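Local coordinates for putative C39-like peptidase (Bacillus anthracis, PDB 3ERV), which is of unconfirmed function but probably acts as a membrane-associated cysteine peptidase of the C39-like, papain-related type, cleaving peptide bonds, at residues 72-77 and 113-118; 78-81 and 85-88; 107-112 and 217-222; 130-135 and 211-216; 162-167 and 171-176. All coordinates share one frame; numbering follows the deposited sequence.

Contact 1 (72-77 and 113-118); sequences ANEIKK and FQLAKK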
# COMPACT_ATOMS: atom_id res chain seq x y z
N ALA A 72 3.09 -9.40 8.68
CA ALA A 72 3.19 -10.40 7.63
C ALA A 72 2.53 -11.73 8.04
O ALA A 72 1.97 -12.44 7.19
CB ALA A 72 4.62 -10.64 7.26
N ASN A 73 2.59 -12.08 9.32
CA ASN A 73 1.93 -13.28 9.73
C ASN A 73 0.43 -13.06 9.87
O ASN A 73 -0.36 -13.98 9.64
CB ASN A 73 2.52 -13.80 11.05
CG ASN A 73 1.92 -15.12 11.44
OD1 ASN A 73 1.46 -15.28 12.55
ND2 ASN A 73 1.90 -16.06 10.51
N GLU A 74 0.03 -11.85 10.25
CA GLU A 74 -1.38 -11.56 10.56
C GLU A 74 -2.28 -11.23 9.39
O GLU A 74 -3.48 -11.38 9.49
CB GLU A 74 -1.46 -10.47 11.65
CG GLU A 74 -1.01 -11.01 13.04
CD GLU A 74 -0.89 -9.90 14.08
OE1 GLU A 74 -0.95 -8.70 13.69
OE2 GLU A 74 -0.71 -10.22 15.29
N ILE A 75 -1.71 -10.75 8.30
CA ILE A 75 -2.48 -10.42 7.14
C ILE A 75 -3.23 -11.66 6.68
O ILE A 75 -2.69 -12.75 6.68
CB ILE A 75 -1.62 -9.83 5.98
CG1 ILE A 75 -2.54 -9.36 4.86
CG2 ILE A 75 -0.67 -10.85 5.42
CD1 ILE A 75 -3.16 -8.06 5.07
N LYS A 76 -4.50 -11.48 6.34
CA LYS A 76 -5.30 -12.60 5.84
C LYS A 76 -4.66 -13.09 4.52
O LYS A 76 -4.21 -12.28 3.68
CB LYS A 76 -6.73 -12.14 5.65
CG LYS A 76 -7.69 -13.16 4.97
CD LYS A 76 -9.13 -12.61 4.99
CE LYS A 76 -10.19 -13.66 4.56
NZ LYS A 76 -11.57 -13.17 4.92
N LYS A 77 -4.58 -14.40 4.35
CA LYS A 77 -3.97 -14.96 3.15
C LYS A 77 -4.94 -15.80 2.34
O LYS A 77 -5.83 -16.45 2.91
CB LYS A 77 -2.77 -15.82 3.57
CG LYS A 77 -1.77 -14.92 4.35
CD LYS A 77 -0.41 -15.40 4.49
CE LYS A 77 0.37 -14.37 5.32
NZ LYS A 77 -0.23 -14.30 6.73
N PHE A 113 -6.84 -3.04 5.07
CA PHE A 113 -7.63 -2.25 6.02
C PHE A 113 -8.07 -3.05 7.27
O PHE A 113 -7.99 -2.56 8.40
CB PHE A 113 -8.86 -1.65 5.33
CG PHE A 113 -9.76 -0.85 6.26
CD1 PHE A 113 -9.30 0.32 6.87
CD2 PHE A 113 -11.05 -1.28 6.54
CE1 PHE A 113 -10.10 1.07 7.70
CE2 PHE A 113 -11.88 -0.53 7.41
CZ PHE A 113 -11.38 0.66 7.99
N GLN A 114 -8.50 -4.28 7.08
CA GLN A 114 -8.87 -5.08 8.22
C GLN A 114 -7.69 -5.24 9.17
O GLN A 114 -7.87 -5.25 10.39
CB GLN A 114 -9.39 -6.46 7.80
CG GLN A 114 -10.74 -6.42 7.18
CD GLN A 114 -11.74 -5.60 8.02
OE1 GLN A 114 -12.35 -4.66 7.52
NE2 GLN A 114 -11.88 -5.95 9.31
N LEU A 115 -6.48 -5.37 8.62
CA LEU A 115 -5.33 -5.57 9.48
C LEU A 115 -5.09 -4.27 10.24
O LEU A 115 -4.75 -4.31 11.42
CB LEU A 115 -4.08 -5.99 8.68
CG LEU A 115 -2.76 -6.29 9.43
CD1 LEU A 115 -2.99 -7.20 10.66
CD2 LEU A 115 -1.75 -6.93 8.50
N ALA A 116 -5.25 -3.13 9.55
CA ALA A 116 -5.01 -1.84 10.20
C ALA A 116 -5.96 -1.65 11.40
O ALA A 116 -5.58 -1.10 12.45
CB ALA A 116 -5.20 -0.66 9.20
N LYS A 117 -7.21 -2.07 11.19
CA LYS A 117 -8.25 -1.99 12.23
C LYS A 117 -7.97 -2.85 13.47
O LYS A 117 -8.41 -2.51 14.54
CB LYS A 117 -9.60 -2.43 11.65
CG LYS A 117 -10.17 -1.49 10.67
CD LYS A 117 -11.65 -1.27 11.04
CE LYS A 117 -11.79 -0.01 11.86
NZ LYS A 117 -13.10 -0.04 12.62
N LYS A 118 -7.25 -3.96 13.30
CA LYS A 118 -6.86 -4.77 14.43
C LYS A 118 -6.11 -3.87 15.43
O LYS A 118 -6.28 -3.98 16.65
CB LYS A 118 -5.96 -5.93 14.00
CG LYS A 118 -5.66 -6.92 15.13
CD LYS A 118 -4.53 -7.93 14.82
CE LYS A 118 -4.14 -8.74 16.07
NZ LYS A 118 -2.94 -8.14 16.74
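Leu115 of helix 109-119 reaches across to Glu74 and Ile75, where helix 68-74 runs out. This is helix packing inside what is probably a papain-like fold, as in other clan CA peptidases. The two methyl branches of Leu115 divide the work. CD1 rests on the aliphatic root of Glu74, 3.7 Å from Glu74 CB. CD2 lies against the next residue, 3.8 Å from Ile75 CA and as close to Ile75 CB. The fork of the leucine thus spans the place where the chain leaves helical geometry, since Ile75 is the first residue to do so. The side chains of Leu115 and Ile75 cross at about a right angle. Helix 50-61 adds to the apolar part, with Val52 touching Ile75 and Leu55 touching Leu115.

Further out the contact turns polar. Glu74 is extended beyond CG (chi2 171°), which carries its carboxylate over toward Lys118, and the two side chains meet crosswise. The carboxylate has other partners too. OE1 is hydrogen-bonded to Tyr119 and OE2 also forms a salt bridge with Lys70. Two lysine ammonium groups gather at Glu74 OE2, and the shared carboxylate would partly offset their like charges. The bond to Lys118 is long and weak. The lysine chain stays extended as far as CE and then bends (chi4 -97°), leaving Lys118 NZ 3.4 Å from Glu74 OE2.

Contact 2 (78-81 and 85-88); sequences VDFM and VRGN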
# COMPACT_ATOMS: atom_id res chain seq x y z
N VAL A 78 -4.73 -15.83 1.02
CA VAL A 78 -5.40 -16.79 0.14
C VAL A 78 -4.41 -17.55 -0.71
O VAL A 78 -3.32 -17.07 -1.01
CB VAL A 78 -6.48 -16.11 -0.74
CG1 VAL A 78 -7.57 -15.49 0.11
CG2 VAL A 78 -5.86 -15.04 -1.67
N ASP A 79 -4.75 -18.77 -1.09
CA ASP A 79 -3.86 -19.54 -1.94
C ASP A 79 -3.66 -18.84 -3.29
O ASP A 79 -4.59 -18.23 -3.80
CB ASP A 79 -4.43 -20.92 -2.18
CG ASP A 79 -4.24 -21.80 -1.01
OD1 ASP A 79 -3.51 -21.39 -0.08
OD2 ASP A 79 -4.80 -22.91 -1.01
N PHE A 80 -2.45 -18.95 -3.83
CA PHE A 80 -2.14 -18.45 -5.18
C PHE A 80 -3.07 -19.07 -6.27
O PHE A 80 -3.62 -18.37 -7.12
CB PHE A 80 -0.69 -18.74 -5.55
CG PHE A 80 -0.25 -18.03 -6.80
CD1 PHE A 80 0.10 -16.69 -6.76
CD2 PHE A 80 -0.21 -18.70 -8.03
CE1 PHE A 80 0.50 -16.02 -7.92
CE2 PHE A 80 0.18 -18.04 -9.20
CZ PHE A 80 0.54 -16.71 -9.15
N MET A 81 -3.24 -20.38 -6.19
CA MET A 81 -4.09 -21.12 -7.11
C MET A 81 -4.64 -22.31 -6.34
O MET A 81 -3.90 -23.01 -5.64
CB MET A 81 -3.26 -21.65 -8.28
CG MET A 81 -4.08 -22.64 -9.22
SD MET A 81 -4.68 -21.76 -10.64
CE MET A 81 -3.16 -21.58 -11.43
N VAL A 85 -8.70 -22.20 -9.62
CA VAL A 85 -9.04 -20.78 -9.45
C VAL A 85 -7.87 -19.97 -8.78
O VAL A 85 -7.30 -20.42 -7.78
CB VAL A 85 -10.28 -20.67 -8.56
CG1 VAL A 85 -10.82 -19.26 -8.53
CG2 VAL A 85 -11.37 -21.68 -8.99
N ARG A 86 -7.50 -18.82 -9.35
CA ARG A 86 -6.56 -17.88 -8.73
C ARG A 86 -7.12 -17.12 -7.52
O ARG A 86 -8.32 -16.76 -7.48
CB ARG A 86 -6.09 -16.84 -9.74
CG ARG A 86 -5.49 -17.47 -10.95
CD ARG A 86 -4.94 -16.42 -11.86
NE ARG A 86 -4.18 -17.06 -12.93
CZ ARG A 86 -2.90 -17.40 -12.85
NH1 ARG A 86 -2.21 -17.14 -11.75
NH2 ARG A 86 -2.32 -17.98 -13.89
N GLY A 87 -6.23 -16.83 -6.56
CA GLY A 87 -6.59 -16.05 -5.37
C GLY A 87 -6.88 -14.62 -5.73
O GLY A 87 -6.28 -14.06 -6.67
N ASN A 88 -7.79 -14.02 -4.97
CA ASN A 88 -8.19 -12.63 -5.13
C ASN A 88 -7.50 -11.74 -4.10
O ASN A 88 -7.63 -11.98 -2.89
CB ASN A 88 -9.71 -12.50 -4.94
CG ASN A 88 -10.28 -11.17 -5.50
OD1 ASN A 88 -9.70 -10.07 -5.35
ND2 ASN A 88 -11.44 -11.28 -6.17
O HOH W 1 -3.10 -16.29 -9.35
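The carbonyl oxygen of Phe80 is met by three groups. Gly87 N donates to Phe80 O at 3.1 Å, with an N-H...O angle of 161°. The donor stands well above the carbonyl plane, 57° out of it, so it does not follow a lone pair. A water also donates to Phe80 O, and the CA-H of Arg86 points at the same oxygen. The water then accepts from the arginine, 2.7 Å from Arg86 NH1, and so links the Arg86 side chain to the Phe80 backbone. It sits over the centre of the Phe80 ring, 3.6 Å above the plane.

Phe80 and Arg86 run side by side in the same direction. Their ring and guanidinium planes stand 87° apart. Phe80 CE2 meets the edge of the guanidinium, 3.6 Å from Arg86 NH1. One face of the guanidinium carries Met81 CE, brought there by bends in the methionine chain at chi2 and chi3. Met81 and Arg86 form an antiparallel non-hydrogen-bonded pair, so both side chains leave on the same face.

Gly87 allows a close approach of the two backbones. Its CA lies 3.3 Å from Asp79 O, in a CA-H...O contact. Val78 CG2 packs 3.9 Å from Gly87 CA.

The contact is a beta hairpin within a small mixed sheet, with strand 77-82 between strands 85-86 and 93-94. Val78 and Phe80 touch Val94 of strand 93-94, while the other strand of the hairpin meets the hairpin of strands 162-166 and 169-173.

Contact 3 (107-112 and 217-222); sequences VYHGPL and GSQAIS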
# COMPACT_ATOMS: atom_id res chain seq x y z
N VAL A 107 -1.62 -7.82 -1.86
CA VAL A 107 -2.90 -7.76 -1.18
C VAL A 107 -3.44 -6.37 -1.44
O VAL A 107 -2.67 -5.41 -1.55
CB VAL A 107 -2.76 -8.04 0.35
CG1 VAL A 107 -1.86 -6.97 0.99
CG2 VAL A 107 -4.13 -8.03 1.02
N TYR A 108 -4.75 -6.24 -1.58
CA TYR A 108 -5.34 -4.95 -1.90
C TYR A 108 -5.90 -4.29 -0.63
O TYR A 108 -5.70 -4.76 0.49
CB TYR A 108 -6.39 -5.10 -3.01
CG TYR A 108 -5.79 -5.21 -4.41
CD1 TYR A 108 -4.40 -5.09 -4.61
CD2 TYR A 108 -6.61 -5.39 -5.57
CE1 TYR A 108 -3.83 -5.16 -5.87
CE2 TYR A 108 -6.04 -5.46 -6.86
CZ TYR A 108 -4.63 -5.33 -7.00
OH TYR A 108 -3.99 -5.39 -8.24
N HIS A 109 -6.61 -3.18 -0.79
CA HIS A 109 -6.98 -2.35 0.31
C HIS A 109 -7.91 -3.02 1.36
O HIS A 109 -7.80 -2.74 2.55
CB HIS A 109 -7.59 -1.04 -0.21
CG HIS A 109 -8.97 -1.21 -0.76
ND1 HIS A 109 -10.11 -1.00 0.00
CD2 HIS A 109 -9.41 -1.61 -1.98
CE1 HIS A 109 -11.18 -1.25 -0.73
NE2 HIS A 109 -10.79 -1.62 -1.94
N GLY A 110 -8.83 -3.89 0.95
CA GLY A 110 -9.80 -4.45 1.94
C GLY A 110 -9.14 -5.17 3.12
O GLY A 110 -9.26 -4.78 4.31
N PRO A 111 -8.44 -6.26 2.82
CA PRO A 111 -7.74 -7.09 3.81
C PRO A 111 -6.68 -6.24 4.50
O PRO A 111 -6.45 -6.35 5.70
CB PRO A 111 -7.07 -8.19 2.93
CG PRO A 111 -7.90 -8.18 1.61
CD PRO A 111 -8.25 -6.73 1.44
N LEU A 112 -6.04 -5.36 3.74
CA LEU A 112 -5.04 -4.54 4.35
C LEU A 112 -5.67 -3.61 5.40
O LEU A 112 -5.10 -3.41 6.47
CB LEU A 112 -4.26 -3.77 3.28
CG LEU A 112 -2.92 -3.17 3.71
CD1 LEU A 112 -1.95 -4.18 4.39
CD2 LEU A 112 -2.25 -2.49 2.47
N GLY A 217 -6.66 1.73 -8.89
CA GLY A 217 -7.92 1.56 -8.20
C GLY A 217 -8.14 2.61 -7.12
O GLY A 217 -9.05 2.48 -6.31
N SER A 218 -7.30 3.63 -7.11
CA SER A 218 -7.37 4.66 -6.05
C SER A 218 -7.34 4.06 -4.62
O SER A 218 -8.05 4.55 -3.73
CB SER A 218 -8.63 5.51 -6.25
OG SER A 218 -8.44 6.41 -7.33
N GLN A 219 -6.56 3.00 -4.41
CA GLN A 219 -6.57 2.28 -3.15
C GLN A 219 -5.69 2.98 -2.10
O GLN A 219 -4.52 3.26 -2.37
CB GLN A 219 -6.12 0.86 -3.32
CG GLN A 219 -6.65 0.13 -4.57
CD GLN A 219 -6.25 -1.34 -4.48
OE1 GLN A 219 -6.31 -1.91 -3.40
NE2 GLN A 219 -5.82 -1.94 -5.60
N ALA A 220 -6.26 3.25 -0.92
CA ALA A 220 -5.50 3.99 0.12
C ALA A 220 -6.04 3.76 1.50
O ALA A 220 -7.23 3.71 1.69
CB ALA A 220 -5.48 5.46 -0.17
N ILE A 221 -5.13 3.61 2.45
CA ILE A 221 -5.48 3.38 3.86
C ILE A 221 -4.79 4.46 4.71
O ILE A 221 -3.62 4.77 4.51
CB ILE A 221 -4.99 2.00 4.38
CG1 ILE A 221 -5.59 0.82 3.60
CG2 ILE A 221 -5.19 1.86 5.90
CD1 ILE A 221 -7.05 0.88 3.53
N SER A 222 -5.50 5.00 5.69
CA SER A 222 -4.84 5.90 6.63
C SER A 222 -5.47 5.74 8.01
O SER A 222 -6.05 4.68 8.32
CB SER A 222 -4.91 7.36 6.15
OG SER A 222 -4.12 8.21 6.99
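The side-chain amide of Gln219 stands nearly upright on the ring of Tyr108, the two planes being 81° apart. Its NE2 end faces the aromatic ring and lies over the ring centre, 3.4 Å above the plane. The OE1 end turns to the start of helix 109-119. It accepts from the backbone of His109, with His109 N 2.9 Å from Gln219 OE1. The donor lies nearly along the C=O axis (176°), although the bond is bent at the hydrogen (144°). Gln219 OE1 is also at the edge of the His109 ring, in its plane and 3.4 Å from His109 CD2. Ring and amide are again almost perpendicular.

Gln219 is extended beyond CG, which carries the amide from segment 217-222 to the first turn of helix 109-119. Both ends of this buried amide have partners, because NE2 donates to Met216 O. Tyr108 occupies the N-cap position, and its OH is hydrogen-bonded to Tyr105. His109 ND1 is bonded to Asp126. Further along, Ile221 CD1 packs 3.8 Å from His109 O.

Strand 220-223 runs antiparallel to strands 124-126 and 145-150 in the main sheet. Ile221 also touches Phe113 and Ala116. Helix 109-119 therefore lies against the sheet on the side where Gln219 and Ile221 project.

Contact 4 (130-135 and 211-216); sequences KSIEEL and QAWVQM
Trp213 has CG anti to the backbone N (chi1 176°), which carries its indole away from helix 206-215 toward Ile132 and Leu135. Ile132 uses a similar first torsion for its longer branch (chi1 -161°), and this brings CD1 to the indole. Ile132 CD1 lies 3.6 Å from Trp213 CE3.

Leu135 and Trp213 approach each other from opposite directions, and Leu135 sits over one ring face. Its CD2 makes a CH-pi contact, 4.0 Å from the centroid of the Trp213 six-membered ring and 28° off the ring normal. The leucine is offset toward the rim, with Leu135 CD2 3.5 Å from Trp213 CZ2. Leu135 CD1 adds a second touch, 3.7 Å from Trp213 CH2. The far end of the indole reaches the backbone before helix 132-140, where Lys130 O is 3.4 Å from Trp213 CH2. Ser131, at the N-cap position, donates through OG to Glu133 OE2.

The indole nitrogen is satisfied by Gln219 O. Leu135 also packs on Val145, Ile147 and Ala220, and Trp213 shares Ala220 with it. Helices 132-140 and 206-215 thus meet over strands 145-150 and 220-223 of the main sheet.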
# COMPACT_ATOMS: atom_id res chain seq x y z
N LYS A 130 -11.62 7.77 -2.87
CA LYS A 130 -11.73 9.20 -2.63
C LYS A 130 -10.78 9.80 -3.61
O LYS A 130 -10.07 9.07 -4.30
CB LYS A 130 -11.27 9.55 -1.22
CG LYS A 130 -12.12 8.92 -0.11
CD LYS A 130 -13.46 9.57 -0.08
CE LYS A 130 -14.14 9.38 1.24
NZ LYS A 130 -15.07 8.24 1.11
N SER A 131 -10.70 11.13 -3.65
CA SER A 131 -9.85 11.81 -4.62
C SER A 131 -8.45 12.02 -4.06
O SER A 131 -8.28 12.08 -2.86
CB SER A 131 -10.47 13.17 -5.01
OG SER A 131 -9.66 14.27 -4.61
N ILE A 132 -7.47 12.20 -4.93
CA ILE A 132 -6.11 12.49 -4.48
C ILE A 132 -6.09 13.64 -3.45
O ILE A 132 -5.28 13.65 -2.51
CB ILE A 132 -5.16 12.77 -5.69
CG1 ILE A 132 -3.71 12.62 -5.30
CG2 ILE A 132 -5.43 14.13 -6.31
CD1 ILE A 132 -3.38 11.28 -4.77
N GLU A 133 -7.00 14.60 -3.60
CA GLU A 133 -6.95 15.79 -2.76
C GLU A 133 -7.24 15.45 -1.31
O GLU A 133 -6.71 16.07 -0.40
CB GLU A 133 -7.96 16.83 -3.24
CG GLU A 133 -7.44 17.70 -4.37
CD GLU A 133 -7.32 16.92 -5.67
OE1 GLU A 133 -6.36 17.20 -6.43
OE2 GLU A 133 -8.18 16.02 -5.90
N GLU A 134 -8.16 14.50 -1.12
CA GLU A 134 -8.43 13.94 0.18
C GLU A 134 -7.15 13.41 0.82
O GLU A 134 -6.92 13.58 2.02
CB GLU A 134 -9.40 12.77 0.05
CG GLU A 134 -10.81 13.18 -0.26
CD GLU A 134 -11.44 13.78 0.96
OE1 GLU A 134 -11.71 15.01 0.93
OE2 GLU A 134 -11.60 13.02 1.97
N LEU A 135 -6.34 12.72 0.01
CA LEU A 135 -5.11 12.12 0.54
C LEU A 135 -4.15 13.21 1.00
O LEU A 135 -3.54 13.10 2.08
CB LEU A 135 -4.46 11.17 -0.48
CG LEU A 135 -4.93 9.70 -0.49
CD1 LEU A 135 -6.41 9.60 -0.83
CD2 LEU A 135 -4.11 8.83 -1.46
N GLN A 211 -1.78 9.55 -11.40
CA GLN A 211 -2.45 8.82 -12.48
C GLN A 211 -2.23 7.32 -12.33
O GLN A 211 -3.16 6.51 -12.52
CB GLN A 211 -1.92 9.29 -13.84
CG GLN A 211 -2.42 10.67 -14.24
CD GLN A 211 -1.71 11.19 -15.48
OE1 GLN A 211 -0.56 10.82 -15.78
NE2 GLN A 211 -2.40 12.08 -16.21
N ALA A 212 -1.00 6.95 -11.98
CA ALA A 212 -0.67 5.57 -11.62
C ALA A 212 -1.56 5.06 -10.46
O ALA A 212 -2.10 3.95 -10.52
CB ALA A 212 0.81 5.46 -11.27
N TRP A 213 -1.70 5.89 -9.42
CA TRP A 213 -2.52 5.58 -8.21
C TRP A 213 -3.98 5.34 -8.59
O TRP A 213 -4.59 4.33 -8.19
CB TRP A 213 -2.44 6.72 -7.18
CG TRP A 213 -3.33 6.47 -5.99
CD1 TRP A 213 -3.22 5.45 -5.07
CD2 TRP A 213 -4.47 7.25 -5.59
NE1 TRP A 213 -4.23 5.56 -4.11
CE2 TRP A 213 -5.01 6.64 -4.43
CE3 TRP A 213 -5.10 8.39 -6.12
CZ2 TRP A 213 -6.14 7.14 -3.79
CZ3 TRP A 213 -6.22 8.88 -5.49
CH2 TRP A 213 -6.72 8.27 -4.32
N VAL A 214 -4.54 6.27 -9.37
CA VAL A 214 -5.92 6.14 -9.86
C VAL A 214 -6.09 4.87 -10.72
O VAL A 214 -7.07 4.13 -10.60
CB VAL A 214 -6.37 7.41 -10.64
CG1 VAL A 214 -7.63 7.11 -11.44
CG2 VAL A 214 -6.59 8.59 -9.69
N GLN A 215 -5.11 4.63 -11.59
CA GLN A 215 -5.08 3.43 -12.43
C GLN A 215 -5.09 2.12 -11.65
O GLN A 215 -5.73 1.18 -12.11
CB GLN A 215 -3.85 3.43 -13.35
CG GLN A 215 -3.83 2.21 -14.24
CD GLN A 215 -2.76 2.29 -15.29
OE1 GLN A 215 -1.57 2.43 -15.00
NE2 GLN A 215 -3.17 2.20 -16.53
N MET A 216 -4.40 2.05 -10.51
CA MET A 216 -4.48 0.86 -9.65
C MET A 216 -5.71 0.80 -8.75
O MET A 216 -5.80 -0.09 -7.92
CB MET A 216 -3.21 0.68 -8.80
CG MET A 216 -1.98 0.25 -9.61
SD MET A 216 -2.13 -1.37 -10.40
CE MET A 216 -2.36 -2.48 -8.99

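Contact 5 (162-167 and 171-176); sequences TTWETN and VSITYN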
# COMPACT_ATOMS: atom_id res chain seq x y z
N THR A 162 -2.79 -8.16 -16.48
CA THR A 162 -3.51 -9.40 -16.73
C THR A 162 -4.86 -9.33 -16.02
O THR A 162 -5.05 -8.55 -15.06
CB THR A 162 -2.82 -10.64 -16.13
OG1 THR A 162 -1.41 -10.57 -16.34
CG2 THR A 162 -3.39 -11.93 -16.74
N THR A 163 -5.80 -10.15 -16.46
CA THR A 163 -7.02 -10.33 -15.72
C THR A 163 -7.00 -11.75 -15.16
O THR A 163 -6.75 -12.71 -15.87
CB THR A 163 -8.26 -10.08 -16.59
OG1 THR A 163 -8.04 -8.90 -17.37
CG2 THR A 163 -9.50 -9.85 -15.74
N TRP A 164 -7.22 -11.86 -13.85
CA TRP A 164 -7.31 -13.15 -13.22
C TRP A 164 -8.77 -13.38 -12.96
O TRP A 164 -9.50 -12.45 -12.57
CB TRP A 164 -6.61 -13.11 -11.86
CG TRP A 164 -5.13 -13.21 -11.92
CD1 TRP A 164 -4.34 -13.23 -13.04
CD2 TRP A 164 -4.24 -13.25 -10.80
NE1 TRP A 164 -3.02 -13.29 -12.68
CE2 TRP A 164 -2.92 -13.31 -11.31
CE3 TRP A 164 -4.43 -13.23 -9.41
CZ2 TRP A 164 -1.80 -13.38 -10.48
CZ3 TRP A 164 -3.31 -13.29 -8.58
CH2 TRP A 164 -2.01 -13.35 -9.12
N GLU A 165 -9.17 -14.62 -13.13
CA GLU A 165 -10.51 -15.06 -12.72
C GLU A 165 -10.42 -15.67 -11.34
O GLU A 165 -9.63 -16.58 -11.11
CB GLU A 165 -11.04 -16.10 -13.70
CG GLU A 165 -12.10 -15.55 -14.61
CD GLU A 165 -12.57 -16.61 -15.60
OE1 GLU A 165 -12.31 -16.44 -16.83
OE2 GLU A 165 -13.16 -17.62 -15.12
N THR A 166 -11.22 -15.18 -10.42
CA THR A 166 -11.15 -15.66 -9.03
C THR A 166 -12.57 -16.07 -8.66
O THR A 166 -13.49 -15.85 -9.46
CB THR A 166 -10.72 -14.53 -8.10
OG1 THR A 166 -11.83 -13.66 -7.87
CG2 THR A 166 -9.57 -13.73 -8.72
N ASN A 167 -12.76 -16.65 -7.47
CA ASN A 167 -14.10 -16.98 -7.00
C ASN A 167 -14.98 -15.75 -6.80
O ASN A 167 -16.14 -15.85 -6.43
CB ASN A 167 -14.06 -17.84 -5.73
N VAL A 171 -10.14 -9.70 -11.64
CA VAL A 171 -9.36 -8.64 -11.06
C VAL A 171 -8.17 -8.36 -11.96
O VAL A 171 -7.54 -9.28 -12.47
CB VAL A 171 -8.95 -8.91 -9.56
CG1 VAL A 171 -8.53 -10.35 -9.36
CG2 VAL A 171 -7.80 -7.98 -9.12
N SER A 172 -7.88 -7.08 -12.14
CA SER A 172 -6.71 -6.67 -12.89
C SER A 172 -5.48 -6.61 -12.01
O SER A 172 -5.49 -5.97 -10.94
CB SER A 172 -6.97 -5.32 -13.52
OG SER A 172 -8.04 -5.47 -14.45
N ILE A 173 -4.44 -7.33 -12.44
CA ILE A 173 -3.17 -7.39 -11.76
C ILE A 173 -2.01 -7.00 -12.70
O ILE A 173 -2.12 -7.10 -13.92
CB ILE A 173 -2.90 -8.81 -11.12
CG1 ILE A 173 -2.56 -9.85 -12.18
CG2 ILE A 173 -4.04 -9.27 -10.14
CD1 ILE A 173 -1.08 -10.06 -12.27
N THR A 174 -0.94 -6.49 -12.12
CA THR A 174 0.28 -6.28 -12.83
C THR A 174 1.41 -6.65 -11.90
O THR A 174 1.37 -6.27 -10.74
CB THR A 174 0.48 -4.80 -13.31
OG1 THR A 174 1.84 -4.66 -13.73
CG2 THR A 174 0.22 -3.77 -12.19
N TYR A 175 2.43 -7.35 -12.41
CA TYR A 175 3.55 -7.76 -11.55
C TYR A 175 4.49 -6.60 -11.24
O TYR A 175 5.55 -6.78 -10.68
CB TYR A 175 4.29 -8.94 -12.16
CG TYR A 175 3.36 -9.91 -12.88
CD1 TYR A 175 2.71 -10.94 -12.19
CD2 TYR A 175 3.13 -9.77 -14.26
CE1 TYR A 175 1.86 -11.84 -12.87
CE2 TYR A 175 2.28 -10.66 -14.96
CZ TYR A 175 1.65 -11.68 -14.26
OH TYR A 175 0.82 -12.55 -14.95
N ASN A 176 4.06 -5.42 -11.63
CA ASN A 176 4.65 -4.15 -11.25
C ASN A 176 4.00 -3.63 -9.94
O ASN A 176 4.38 -2.57 -9.46
CB ASN A 176 4.21 -3.11 -12.34
CG ASN A 176 5.06 -3.15 -13.57
OD1 ASN A 176 6.02 -2.38 -13.67
ND2 ASN A 176 4.73 -4.03 -14.53
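The indole of Trp164 has Ile173 on one face and Arg86 on the other. Ile173 CG1 makes a CH-pi contact, 3.7 Å from the centroid of the Trp164 five-membered ring and 20° off its normal. Arg86 forms a cation-pi contact from the opposite side. The Tyr105 ring also meets the indole, with the planes inclined to each other. Ile173 serves a second ring as well, its CD1 lying 3.5 Å above the plane of Tyr175. Ile173 CG1 lies between backbone N and carbonyl carbon (chi1 73°), which sends that branch over the indole. Thr162 OG1 gives a weak hydrogen bond to Tyr175 OH, 3.3 Å away.

The backbones form an antiparallel beta hairpin. Thr162 with Ile173 and Trp164 with Val171 are hydrogen-bonded pairs, each with two bonds. The straightest runs from Trp164 N to Val171 O, at 2.9 Å and 171°. Thr163 and Ser172 form the non-hydrogen-bonded pair between them and face away from the indole. Near the turn, Thr166 CG2 packs 3.6 Å from Val171 CG1. Beyond the strand, Thr174 OG1 accepts from Asn176 N in an ST turn.

Strands 162-166 and 169-173 make a two-stranded sheet of their own. Tyr108, before helix 109-119, bonds to Ser172 O. Thr166 OG1 is hydrogen-bonded to Gly169 O and also receives Asn88 ND2, just after strand 85-86.

Overall arrangement
Contacts 2 and 5 join two hairpins into one outlying unit, with centres 10 Å apart. Gly87 O lies 3.4 Å from Trp164 CE3 between them. Contact 3 is the central one. It shares helix 109-119 with contact 1, where Ile75 CD1 packs 3.8 Å from Pro111 O. It meets contact 4 through Ser218 N and Trp213 O, 3.0 Å apart, and contact 5 through Tyr108 CE2 and Val171 CG2, 3.8 Å apart. Contacts 1 and 4 lie about 23 Å apart between centres, on opposite sides of the chain's centre. Cys50, His178 and Asp194 have the geometry of a probable catalytic triad. Contact 1 packs on helix 50-61, which begins with that cysteine.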